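Dehydroascorbate reductase (PDB 5XFT) probably catalyses the reduction of dehydroascorbate to ascorbate, with two glutathione molecules oxidised to glutathione disulfide. Local coordinates at residues T6-G11 with K39-D44; C24-L29 with P73-I78; E32-P37 with P87-Q92. All coordinates share one frame; numbering follows the deposited sequence.

The three contacts lie in and beside the thioredoxin-like N-terminal domain of this GST-superfamily chain. Contacts 2 and 3 both use helix 22-33, which lies between the two strands of contact 1 in the chain. Contact 1 (6-11 with 39-44) pairs parallel strands that come before and after the helix in the chain. Contact 2 packs residues 24-29 of the helix against the start of helix 75-85, with its centre about 12 Å from that of contact 1. The two touch: C24 SG lies 3.6 Å from V9 CA. C24 belongs to a CxxC sequence with C21, which resembles the thioredoxin-type active-site motif. Contact 3 closes the C-terminal end of the helix, its centre about 13 Å from that of contact 2.

Contact 1: residues T6-G11 with K39-D44; sequences TIYVKG and KMEYID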
loop_
_atom_site.group_PDB
_atom_site.type_symbol
_atom_site.label_atom_id
_atom_site.label_comp_id
_atom_site.label_asym_id
_atom_site.label_seq_id
_atom_site.Cartn_x
_atom_site.Cartn_y
_atom_site.Cartn_z
ATOM N N THR A 6 1.240 -2.617 18.328
ATOM C CA THR A 6 0.021 -1.944 17.898
ATOM C C THR A 6 0.281 -1.164 16.612
ATOM O O THR A 6 1.264 -0.426 16.513
ATOM C CB THR A 6 -0.490 -0.988 18.976
ATOM O OG1 THR A 6 -0.545 -1.672 20.228
ATOM C CG2 THR A 6 -1.887 -0.474 18.618
ATOM N N ILE A 7 -0.611 -1.310 15.647
ATOM C CA ILE A 7 -0.523 -0.593 14.385
ATOM C C ILE A 7 -1.782 0.256 14.269
ATOM O O ILE A 7 -2.876 -0.262 14.025
ATOM C CB ILE A 7 -0.362 -1.535 13.190
ATOM C CG1 ILE A 7 0.780 -2.515 13.451
ATOM C CG2 ILE A 7 -0.043 -0.743 11.930
ATOM C CD1 ILE A 7 1.033 -3.465 12.284
ATOM N N TYR A 8 -1.634 1.561 14.478
ATOM C CA TYR A 8 -2.712 2.519 14.282
ATOM C C TYR A 8 -2.829 2.817 12.796
ATOM O O TYR A 8 -1.875 3.319 12.175
ATOM C CB TYR A 8 -2.453 3.794 15.069
ATOM C CG TYR A 8 -2.246 3.550 16.539
ATOM C CD1 TYR A 8 -3.293 3.670 17.437
ATOM C CD2 TYR A 8 -0.999 3.200 17.030
ATOM C CE1 TYR A 8 -3.103 3.444 18.782
ATOM C CE2 TYR A 8 -0.799 2.965 18.368
ATOM C CZ TYR A 8 -1.852 3.085 19.242
ATOM O OH TYR A 8 -1.650 2.862 20.589
ATOM N N VAL A 9 -3.999 2.489 12.238
ATOM C CA VAL A 9 -4.285 2.606 10.818
ATOM C C VAL A 9 -5.607 3.341 10.650
ATOM O O VAL A 9 -6.328 3.596 11.614
ATOM C CB VAL A 9 -4.347 1.232 10.121
ATOM C CG1 VAL A 9 -3.003 0.530 10.192
ATOM C CG2 VAL A 9 -5.434 0.374 10.749
ATOM N N LYS A 10 -5.922 3.681 9.399
ATOM C CA LYS A 10 -7.192 4.327 9.106
ATOM C C LYS A 10 -8.306 3.285 9.134
ATOM O O LYS A 10 -8.228 2.260 8.447
ATOM C CB LYS A 10 -7.135 5.026 7.753
ATOM C CG LYS A 10 -8.500 5.481 7.251
ATOM C CD LYS A 10 -8.500 5.777 5.759
ATOM C CE LYS A 10 -9.833 6.359 5.316
ATOM N NZ LYS A 10 -9.745 7.764 4.834
ATOM N N GLY A 11 -9.334 3.530 9.936
ATOM C CA GLY A 11 -10.383 2.547 10.058
ATOM C C GLY A 11 -11.666 3.133 10.599
ATOM O O GLY A 11 -11.825 4.349 10.703
ATOM N N LYS A 39 -1.593 -6.031 16.415
ATOM C CA LYS A 39 -2.974 -5.694 16.710
ATOM C C LYS A 39 -3.290 -4.349 16.073
ATOM O O LYS A 39 -2.561 -3.378 16.284
ATOM C CB LYS A 39 -3.214 -5.649 18.219
ATOM C CG LYS A 39 -4.652 -5.916 18.598
ATOM C CD LYS A 39 -5.222 -4.782 19.419
ATOM C CE LYS A 39 -6.737 -4.788 19.365
ATOM N NZ LYS A 39 -7.280 -3.421 19.577
ATOM N N MET A 40 -4.365 -4.292 15.292
ATOM C CA MET A 40 -4.786 -3.054 14.652
ATOM C C MET A 40 -5.631 -2.213 15.592
ATOM O O MET A 40 -6.547 -2.719 16.245
ATOM C CB MET A 40 -5.558 -3.325 13.360
ATOM C CG MET A 40 -4.686 -3.760 12.192
ATOM S SD MET A 40 -5.595 -4.600 10.887
ATOM C CE MET A 40 -6.440 -3.222 10.215
ATOM N N GLU A 41 -5.303 -0.930 15.666
ATOM C CA GLU A 41 -6.137 0.077 16.298
ATOM C C GLU A 41 -6.585 1.043 15.211
ATOM O O GLU A 41 -5.752 1.568 14.466
ATOM C CB GLU A 41 -5.367 0.803 17.401
ATOM C CG GLU A 41 -6.226 1.279 18.552
ATOM C CD GLU A 41 -6.650 0.150 19.454
ATOM O OE1 GLU A 41 -7.870 -0.063 19.562
ATOM O OE2 GLU A 41 -5.772 -0.525 20.033
ATOM N N TYR A 42 -7.894 1.251 15.098
ATOM C CA TYR A 42 -8.456 2.034 14.007
ATOM C C TYR A 42 -8.596 3.490 14.417
ATOM O O TYR A 42 -9.154 3.795 15.475
ATOM C CB TYR A 42 -9.814 1.482 13.586
ATOM C CG TYR A 42 -9.733 0.056 13.150
ATOM C CD1 TYR A 42 -9.002 -0.291 12.032
ATOM C CD2 TYR A 42 -10.365 -0.951 13.865
ATOM C CE1 TYR A 42 -8.913 -1.593 11.624
ATOM C CE2 TYR A 42 -10.275 -2.271 13.461
ATOM C CZ TYR A 42 -9.545 -2.581 12.337
ATOM O OH TYR A 42 -9.443 -3.887 11.917
ATOM N N ILE A 43 -8.083 4.381 13.578
ATOM C CA ILE A 43 -8.252 5.814 13.758
ATOM C C ILE A 43 -9.371 6.263 12.830
ATOM O O ILE A 43 -9.327 6.015 11.616
ATOM C CB ILE A 43 -6.955 6.581 13.466
ATOM C CG1 ILE A 43 -5.799 6.068 14.334
ATOM C CG2 ILE A 43 -7.182 8.076 13.647
ATOM C CD1 ILE A 43 -5.892 6.436 15.791
ATOM N N ASP A 44 -10.378 6.904 13.404
ATOM C CA ASP A 44 -11.434 7.535 12.631
ATOM C C ASP A 44 -10.963 8.927 12.226
ATOM O O ASP A 44 -10.746 9.783 13.087
ATOM C CB ASP A 44 -12.719 7.580 13.463
ATOM C CG ASP A 44 -13.788 8.489 12.877
ATOM O OD1 ASP A 44 -14.667 8.913 13.655
ATOM O OD2 ASP A 44 -13.756 8.787 11.665
#
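T6-G11 and K39-D44 pair as neighbouring parallel strands of the thioredoxin-like fold, the two strands of a beta-alpha-beta unit with helix 22-33 between them in the chain. Five backbone hydrogen bonds join them. I7 N donates to K39 O and V9 N to E41 O. In return I7 O accepts from E41 N and V9 O from I43 N. The last bond is G11 N to I43 O. On the face that carries T6, Y8, K10, K39, E41 and I43, the side chains of Y8 and E41 lie side by side and point the same way. Y8 CD1 is 3.5 Å from E41 CB. T6 CG2 sits over one face of the Y8 ring, toward its rim. The opposite face carries I7, V9, M40 and Y42. Here V9 CG2 meets both M40 CE and Y42 CD1, each at 3.8 Å. Helix 22-33 packs on this face: I7 touches V27, V9 touches C24 and M40 touches L28. On the first face W51 meets the Y8 ring edge-to-face. At the far end G11 brings its backbone against Y42, with G11 CA 3.7 Å from Y42 CD1.

Contact 2: residues C24-L29 with P73-I78; sequences CHRVLL and PDSDVI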
loop_
_atom_site.group_PDB
_atom_site.type_symbol
_atom_site.label_atom_id
_atom_site.label_comp_id
_atom_site.label_asym_id
_atom_site.label_seq_id
_atom_site.Cartn_x
_atom_site.Cartn_y
_atom_site.Cartn_z
ATOM N N CYS A 24 -0.646 2.705 5.422
ATOM C CA CYS A 24 -1.054 1.693 6.391
ATOM C C CYS A 24 -1.049 0.318 5.754
ATOM O O CYS A 24 -0.529 -0.647 6.329
ATOM C CB CYS A 24 -2.455 1.986 6.919
ATOM S SG CYS A 24 -2.698 3.552 7.739
ATOM N N HIS A 25 -1.633 0.210 4.559
ATOM C CA HIS A 25 -1.648 -1.068 3.859
ATOM C C HIS A 25 -0.236 -1.607 3.675
ATOM O O HIS A 25 -0.003 -2.814 3.810
ATOM C CB HIS A 25 -2.358 -0.920 2.512
ATOM C CG HIS A 25 -2.805 -2.219 1.916
ATOM N ND1 HIS A 25 -3.363 -2.306 0.661
ATOM C CD2 HIS A 25 -2.781 -3.481 2.406
ATOM C CE1 HIS A 25 -3.658 -3.568 0.397
ATOM N NE2 HIS A 25 -3.314 -4.301 1.439
ATOM N N ARG A 26 0.727 -0.726 3.394
ATOM C CA ARG A 26 2.100 -1.177 3.190
ATOM C C ARG A 26 2.692 -1.733 4.481
ATOM O O ARG A 26 3.308 -2.809 4.485
ATOM C CB ARG A 26 2.963 -0.035 2.648
ATOM C CG ARG A 26 4.458 -0.238 2.919
ATOM C CD ARG A 26 5.284 1.050 2.735
ATOM N NE ARG A 26 6.629 0.748 2.272
ATOM C CZ ARG A 26 7.584 1.670 2.199
ATOM N NH1 ARG A 26 7.308 2.924 2.544
ATOM N NH2 ARG A 26 8.802 1.372 1.769
ATOM N N VAL A 27 2.498 -1.026 5.596
ATOM C CA VAL A 27 2.995 -1.547 6.869
ATOM C C VAL A 27 2.345 -2.888 7.202
ATOM O O VAL A 27 3.026 -3.849 7.586
ATOM C CB VAL A 27 2.778 -0.512 7.985
ATOM C CG1 VAL A 27 3.062 -1.127 9.341
ATOM C CG2 VAL A 27 3.668 0.687 7.740
ATOM N N LEU A 28 1.019 -2.981 7.039
ATOM C CA LEU A 28 0.299 -4.217 7.334
ATOM C C LEU A 28 0.804 -5.379 6.490
ATOM O O LEU A 28 1.014 -6.488 6.999
ATOM C CB LEU A 28 -1.196 -4.019 7.099
ATOM C CG LEU A 28 -1.918 -2.977 7.938
ATOM C CD1 LEU A 28 -3.339 -2.854 7.463
ATOM C CD2 LEU A 28 -1.872 -3.392 9.377
ATOM N N LEU A 29 0.971 -5.151 5.183
ATOM C CA LEU A 29 1.520 -6.196 4.324
ATOM C C LEU A 29 2.928 -6.580 4.757
ATOM O O LEU A 29 3.302 -7.754 4.697
ATOM C CB LEU A 29 1.511 -5.752 2.860
ATOM C CG LEU A 29 0.154 -5.679 2.156
ATOM C CD1 LEU A 29 0.276 -5.096 0.784
ATOM C CD2 LEU A 29 -0.465 -7.051 2.081
ATOM N N PRO A 73 6.034 6.951 13.602
ATOM C CA PRO A 73 5.241 7.140 12.382
ATOM C C PRO A 73 6.058 6.929 11.121
ATOM O O PRO A 73 7.223 6.526 11.204
ATOM C CB PRO A 73 4.771 8.594 12.504
ATOM C CG PRO A 73 5.851 9.267 13.279
ATOM C CD PRO A 73 6.515 8.228 14.156
ATOM N N ASP A 74 5.449 7.206 9.961
ATOM C CA ASP A 74 6.067 7.098 8.637
ATOM C C ASP A 74 6.253 5.638 8.236
ATOM O O ASP A 74 7.071 4.923 8.825
ATOM C CB ASP A 74 7.408 7.850 8.595
ATOM C CG ASP A 74 7.912 8.082 7.179
ATOM O OD1 ASP A 74 8.748 8.995 7.001
ATOM O OD2 ASP A 74 7.477 7.370 6.249
ATOM N N SER A 75 5.515 5.193 7.214
ATOM C CA SER A 75 5.615 3.798 6.786
ATOM C C SER A 75 7.026 3.434 6.342
ATOM O O SER A 75 7.426 2.269 6.452
ATOM C CB SER A 75 4.616 3.507 5.661
ATOM O OG SER A 75 5.002 4.109 4.439
ATOM N N ASP A 76 7.794 4.404 5.843
ATOM C CA ASP A 76 9.155 4.113 5.398
ATOM C C ASP A 76 10.061 3.802 6.585
ATOM O O ASP A 76 10.725 2.753 6.626
ATOM C CB ASP A 76 9.704 5.294 4.591
ATOM C CG ASP A 76 10.434 4.855 3.335
ATOM O OD1 ASP A 76 11.243 3.906 3.412
ATOM O OD2 ASP A 76 10.201 5.464 2.268
ATOM N N VAL A 77 10.091 4.713 7.564
ATOM C CA VAL A 77 10.813 4.475 8.812
ATOM C C VAL A 77 10.390 3.150 9.427
ATOM O O VAL A 77 11.228 2.361 9.885
ATOM C CB VAL A 77 10.580 5.642 9.791
ATOM C CG1 VAL A 77 11.332 5.396 11.085
ATOM C CG2 VAL A 77 10.998 6.962 9.158
ATOM N N ILE A 78 9.085 2.871 9.416
ATOM C CA ILE A 78 8.575 1.658 10.043
ATOM C C ILE A 78 9.103 0.415 9.333
ATOM O O ILE A 78 9.590 -0.515 9.981
ATOM C CB ILE A 78 7.037 1.676 10.082
ATOM C CG1 ILE A 78 6.548 2.700 11.102
ATOM C CG2 ILE A 78 6.499 0.288 10.398
ATOM C CD1 ILE A 78 5.093 3.073 10.929
#
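C24-L29 is a run of helix 22-33, held by backbone bonds from N to the O four residues earlier, such as L28 N to C24 O. P73-I78 leaves a short strand and enters helix 75-85. The backbones come nearest where V27 CA lies 6.0 Å from S75 CA. D74 takes the N-cap position of the second helix. Its OD2 accepts from D76 N at 3.0 Å, a capping bond that serves an amide of the first turn. Two side chains of the first helix reach across. With CG of R26 anti to the backbone N (chi1 158°), the chain starts toward helix 75-85; it bends at chi3. R26 NH1 donates to S75 OG over 3.2 Å, with S75 OG tilted slightly from the guanidinium plane. S75 O lies over one face of the same group. R26 NH1 also forms a long salt bridge with D76 OD2 at 3.9 Å, the guanidinium and carboxylate planes 75° apart. Beside this polar group the contact is apolar. V27 CG2 packs on S75 CB at 3.6 Å. V27 CG1 touches I78 CG2 at 3.9 Å, the two side chains crossing at about a right angle. V27 also rests on P61, and R26 touches S157 of helix 153-173. This is the pairing of two helices on one side of the central sheet seen in the thioredoxin-like domain of glutathione transferases.

Contact 3: residues E32-P37 with P87-Q92; sequences EAKKLP and PEPSLQ
A Schellman motif ends helix 22-33, and the loop P87-Q92 after helix 75-85 packs against it. A33 and K34 make the contact from the helix end. In the motif K35 has positive phi, with K35 N bonded to E32 O and L36 N to Y31 O. K34 is the first residue to leave the helix. Its CG is anti to the carbonyl carbon (chi1 -61°), which sets it 3.4 Å from P89 O. K34 NZ donates to P89 O, a bond whose modelled length is too short to be trusted. The buried ammonium also donates to H86 O, its strongest partner, so two backbone carbonyls accept from it. The aliphatic part of K34 crosses L91 obliquely, with K34 CE 3.9 Å from L91 CG. The peptide bond before P89 is cis. The P89 ring lies against the K34 backbone, with P89 CD 3.6 Å from K34 O. The loop has its own supports: S90 OG accepts from Q92 N in an ST turn, and E83 OE2 bonds to both S90 OG and L91 N. These bonds are consistent with E83 holding the backbone of L91 in place. L91 points toward the helix, and its CD2 meets A33 CB at 3.6 Å.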
loop_
_atom_site.group_PDB
_atom_site.type_symbol
_atom_site.label_atom_id
_atom_site.label_comp_id
_atom_site.label_asym_id
_atom_site.label_seq_id
_atom_site.Cartn_x
_atom_site.Cartn_y
_atom_site.Cartn_z
ATOM N N GLU A 32 2.496 -8.914 7.724
ATOM C CA GLU A 32 1.993 -10.211 7.284
ATOM C C GLU A 32 3.078 -11.019 6.582
ATOM O O GLU A 32 3.158 -12.245 6.748
ATOM C CB GLU A 32 0.795 -10.010 6.358
ATOM C CG GLU A 32 -0.443 -9.491 7.059
ATOM C CD GLU A 32 -1.163 -10.577 7.831
ATOM O OE1 GLU A 32 -0.977 -11.765 7.490
ATOM O OE2 GLU A 32 -1.905 -10.244 8.784
ATOM N N ALA A 33 3.922 -10.349 5.791
ATOM C CA ALA A 33 4.958 -11.048 5.038
ATOM C C ALA A 33 5.984 -11.695 5.960
ATOM O O ALA A 33 6.484 -12.786 5.660
ATOM C CB ALA A 33 5.649 -10.085 4.073
ATOM N N LYS A 34 6.306 -11.043 7.074
ATOM C CA LYS A 34 7.199 -11.600 8.076
ATOM C C LYS A 34 6.473 -12.418 9.136
ATOM O O LYS A 34 7.097 -12.812 10.126
ATOM C CB LYS A 34 8.002 -10.484 8.746
ATOM C CG LYS A 34 8.867 -9.701 7.786
ATOM C CD LYS A 34 9.315 -8.376 8.372
ATOM C CE LYS A 34 10.734 -8.042 7.930
ATOM N NZ LYS A 34 11.659 -9.190 8.171
ATOM N N LYS A 35 5.176 -12.674 8.953
ATOM C CA LYS A 35 4.377 -13.475 9.887
ATOM C C LYS A 35 4.518 -12.980 11.325
ATOM O O LYS A 35 4.405 -13.757 12.275
ATOM C CB LYS A 35 4.738 -14.958 9.788
ATOM C CG LYS A 35 4.775 -15.478 8.365
ATOM C CD LYS A 35 4.447 -16.961 8.293
ATOM C CE LYS A 35 4.900 -17.533 6.958
ATOM N NZ LYS A 35 4.099 -16.959 5.830
ATOM N N LEU A 36 4.788 -11.672 11.495
ATOM C CA LEU A 36 4.863 -11.087 12.825
ATOM C C LEU A 36 3.460 -10.768 13.330
ATOM O O LEU A 36 2.627 -10.263 12.573
ATOM C CB LEU A 36 5.707 -9.819 12.813
ATOM C CG LEU A 36 7.197 -10.042 12.578
ATOM C CD1 LEU A 36 7.859 -8.757 12.130
ATOM C CD2 LEU A 36 7.841 -10.555 13.848
ATOM N N PRO A 37 3.170 -11.059 14.592
ATOM C CA PRO A 37 1.849 -10.729 15.130
ATOM C C PRO A 37 1.722 -9.238 15.403
ATOM O O PRO A 37 2.697 -8.545 15.707
ATOM C CB PRO A 37 1.778 -11.546 16.425
ATOM C CG PRO A 37 3.210 -11.661 16.859
ATOM C CD PRO A 37 4.036 -11.714 15.590
ATOM N N PRO A 87 15.422 -9.497 10.579
ATOM C CA PRO A 87 15.969 -9.762 9.237
ATOM C C PRO A 87 15.367 -10.987 8.566
ATOM O O PRO A 87 15.367 -11.057 7.330
ATOM C CB PRO A 87 17.473 -9.938 9.502
ATOM C CG PRO A 87 17.709 -9.282 10.841
ATOM C CD PRO A 87 16.460 -9.533 11.620
ATOM N N GLU A 88 14.838 -11.932 9.335
ATOM C CA GLU A 88 14.090 -13.064 8.792
ATOM C C GLU A 88 12.617 -13.064 9.221
ATOM O O GLU A 88 12.319 -12.924 10.404
ATOM C CB GLU A 88 14.735 -14.383 9.235
ATOM C CG GLU A 88 15.001 -15.367 8.105
ATOM C CD GLU A 88 15.982 -14.811 7.101
ATOM O OE1 GLU A 88 15.661 -14.769 5.908
ATOM O OE2 GLU A 88 17.086 -14.383 7.548
ATOM N N PRO A 89 11.685 -13.273 8.276
ATOM C CA PRO A 89 11.838 -13.427 6.824
ATOM C C PRO A 89 12.204 -12.111 6.157
ATOM O O PRO A 89 11.695 -11.070 6.564
ATOM C CB PRO A 89 10.455 -13.899 6.370
ATOM C CG PRO A 89 9.819 -14.472 7.594
ATOM C CD PRO A 89 10.338 -13.661 8.730
ATOM N N SER A 90 13.071 -12.151 5.152
ATOM C CA SER A 90 13.578 -10.918 4.572
ATOM C C SER A 90 12.603 -10.333 3.558
ATOM O O SER A 90 11.856 -11.052 2.885
ATOM C CB SER A 90 14.929 -11.150 3.903
ATOM O OG SER A 90 15.365 -9.963 3.270
ATOM N N LEU A 91 12.616 -9.003 3.463
ATOM C CA LEU A 91 11.822 -8.263 2.489
ATOM C C LEU A 91 12.692 -7.332 1.659
ATOM O O LEU A 91 12.178 -6.394 1.043
ATOM C CB LEU A 91 10.715 -7.456 3.173
ATOM C CG LEU A 91 9.753 -8.143 4.139
ATOM C CD1 LEU A 91 8.682 -7.152 4.590
ATOM C CD2 LEU A 91 9.134 -9.357 3.487
ATOM N N GLN A 92 14.001 -7.555 1.651
ATOM C CA GLN A 92 14.888 -6.696 0.883
ATOM C C GLN A 92 14.725 -6.971 -0.607
ATOM O O GLN A 92 14.330 -8.063 -1.024
ATOM C CB GLN A 92 16.337 -6.891 1.321
ATOM C CG GLN A 92 16.548 -6.563 2.793
ATOM C CD GLN A 92 18.010 -6.456 3.178
ATOM O OE1 GLN A 92 18.688 -7.463 3.371
ATOM N NE2 GLN A 92 18.501 -5.229 3.303
#